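Local coordinates for protein D,D-dipeptidase/D,D-carboxypeptidase (Enterococcus faecalis, PDB 4MUQ) that is a zinc-dependent D,D-peptidase of vancomycin resistance, acting as a D,D-dipeptidase on D-Ala-D-Ala and probably also as a D,D-carboxypeptidase, at residues H176-Q181 against Y203-A208. Sequence-based numbering, arbitrary orientation.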
# COMPACT_ATOMS: atom_id res chain seq x y z
N HIS A 176 6.43 -7.98 2.42
CA HIS A 176 5.82 -7.19 3.49
C HIS A 176 4.36 -7.53 3.70
O HIS A 176 3.92 -7.68 4.83
CB HIS A 176 6.01 -5.70 3.21
CG HIS A 176 7.42 -5.36 2.86
ND1 HIS A 176 8.42 -5.28 3.81
CD2 HIS A 176 8.01 -5.17 1.66
CE1 HIS A 176 9.57 -5.03 3.20
NE2 HIS A 176 9.34 -4.96 1.90
N SER A 177 3.61 -7.66 2.60
CA SER A 177 2.19 -7.99 2.70
C SER A 177 1.95 -9.33 3.37
O SER A 177 0.96 -9.51 4.10
CB SER A 177 1.54 -7.96 1.32
OG SER A 177 2.22 -8.82 0.43
N LYS A 178 2.85 -10.28 3.13
CA LYS A 178 2.73 -11.61 3.70
C LYS A 178 3.07 -11.60 5.19
O LYS A 178 2.39 -12.25 5.99
CB LYS A 178 3.63 -12.60 2.96
CG LYS A 178 3.38 -14.05 3.32
CD LYS A 178 1.98 -14.47 2.88
CE LYS A 178 1.78 -15.96 3.10
NZ LYS A 178 0.46 -16.41 2.58
N ILE A 179 4.11 -10.85 5.55
CA ILE A 179 4.50 -10.73 6.95
C ILE A 179 3.35 -10.06 7.71
O ILE A 179 3.02 -10.48 8.81
CB ILE A 179 5.79 -9.92 7.09
CG1 ILE A 179 6.93 -10.63 6.38
CG2 ILE A 179 6.14 -9.70 8.55
CD1 ILE A 179 8.14 -9.76 6.16
N MET A 180 2.72 -9.06 7.11
CA MET A 180 1.57 -8.42 7.76
C MET A 180 0.41 -9.39 7.94
O MET A 180 -0.22 -9.42 9.00
CB MET A 180 1.13 -7.20 6.97
CG MET A 180 2.16 -6.08 7.01
SD MET A 180 1.81 -4.75 5.85
CE MET A 180 0.18 -4.24 6.39
N GLN A 181 0.17 -10.22 6.93
CA GLN A 181 -0.89 -11.21 7.00
C GLN A 181 -0.61 -12.22 8.10
O GLN A 181 -1.49 -12.53 8.91
CB GLN A 181 -1.05 -11.93 5.66
CG GLN A 181 -2.13 -13.02 5.69
CD GLN A 181 -2.04 -13.98 4.52
OE1 GLN A 181 -0.99 -14.55 4.25
NE2 GLN A 181 -3.16 -14.17 3.82
N TYR A 203 15.51 -8.75 9.87
CA TYR A 203 14.39 -9.68 9.85
C TYR A 203 14.60 -10.67 8.71
O TYR A 203 14.94 -10.28 7.60
CB TYR A 203 13.05 -8.93 9.65
CG TYR A 203 11.84 -9.84 9.66
CD1 TYR A 203 11.19 -10.16 10.84
CD2 TYR A 203 11.37 -10.40 8.48
CE1 TYR A 203 10.09 -11.00 10.85
CE2 TYR A 203 10.26 -11.25 8.48
CZ TYR A 203 9.63 -11.53 9.66
OH TYR A 203 8.54 -12.38 9.66
N LEU A 204 14.37 -11.95 8.98
CA LEU A 204 14.53 -12.98 7.96
C LEU A 204 13.17 -13.52 7.49
O LEU A 204 12.40 -14.06 8.29
CB LEU A 204 15.39 -14.14 8.49
CG LEU A 204 15.52 -15.32 7.53
CD1 LEU A 204 16.21 -14.88 6.25
CD2 LEU A 204 16.28 -16.47 8.17
N PHE A 205 12.90 -13.38 6.20
CA PHE A 205 11.71 -13.98 5.60
C PHE A 205 12.13 -15.13 4.69
O PHE A 205 12.92 -14.95 3.76
CB PHE A 205 10.91 -12.93 4.80
CG PHE A 205 9.65 -13.47 4.16
CD1 PHE A 205 8.44 -13.43 4.84
CD2 PHE A 205 9.68 -14.04 2.89
CE1 PHE A 205 7.28 -13.93 4.26
CE2 PHE A 205 8.53 -14.55 2.31
CZ PHE A 205 7.32 -14.49 3.00
N GLU A 206 11.62 -16.32 4.98
CA GLU A 206 11.96 -17.47 4.17
C GLU A 206 10.79 -18.43 4.02
O GLU A 206 10.06 -18.69 4.98
CB GLU A 206 13.17 -18.21 4.76
CG GLU A 206 12.93 -18.79 6.14
CD GLU A 206 14.19 -19.38 6.75
OE1 GLU A 206 15.18 -19.57 6.02
OE2 GLU A 206 14.18 -19.63 7.97
N GLN A 207 10.61 -18.94 2.81
CA GLN A 207 9.74 -20.09 2.60
C GLN A 207 10.22 -20.98 1.46
O GLN A 207 10.65 -20.50 0.41
CB GLN A 207 8.28 -19.68 2.38
CG GLN A 207 8.03 -18.73 1.22
CD GLN A 207 6.54 -18.55 0.93
OE1 GLN A 207 6.14 -18.44 -0.23
NE2 GLN A 207 5.73 -18.50 1.98
N ALA A 208 10.16 -22.29 1.71
CA ALA A 208 10.42 -23.35 0.72
C ALA A 208 11.51 -23.06 -0.30
O ALA A 208 12.54 -22.46 0.03
CB ALA A 208 9.13 -23.72 0.00
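A small apolar helix-to-strand contact, I179 against the rings of Y203 and F205, lies where helix 176-183, which follows strand 168-171 of the other sheet, meets the edge strand 203-205 of the C-terminal antiparallel sheet. The helix segment runs nearly perpendicular to the strand, at 97°, with axes 10.7 Å apart at closest approach, and the contact between the two segments is made by side chains. The CB atoms of Y203 and F205 point toward the helix and that of L204 away, the alternation of a β-strand. The branches of I179 divide the work: CD1 lies 3.5 Å from CE2 of Y203, CG1 lies 3.5 Å from CD1 of F205, and CG2 approaches the Y203 hydroxyl end, 3.8 Å from OH. CG1 stands beside the backbone N (chi1 -62°) and opposite the carbonyl carbon, which brings the longer branch to both rings, each met obliquely. K178, the residue before I179, adds its aliphatic stem, whose CG sits near the plane of the F205 ring, at its edge, 4.0 Å from CZ. A bend about the CB-CG bond (chi2 65°) carries the rest of the lysine away from the strand; NZ donates to Q181 OE1 at 2.9 Å, in the carbonyl plane, and forms a salt bridge with D145. The apolar cluster extends past the two segments: I179 also touches I215 and Y190, Y197 meets Y203 edge-to-face, and Y174 packs its ring nearly perpendicular to F205. Backbone hydrogen bonds between Y203 and I215 and between F205 and I213 join strand 203-205 to strand 213-219. The arrangement is a helix set crosswise to the edge strand of an antiparallel sheet, here at the interface between the C-terminal sheet and what is probably the Hedgehog/DD-peptidase core, away from the zinc site.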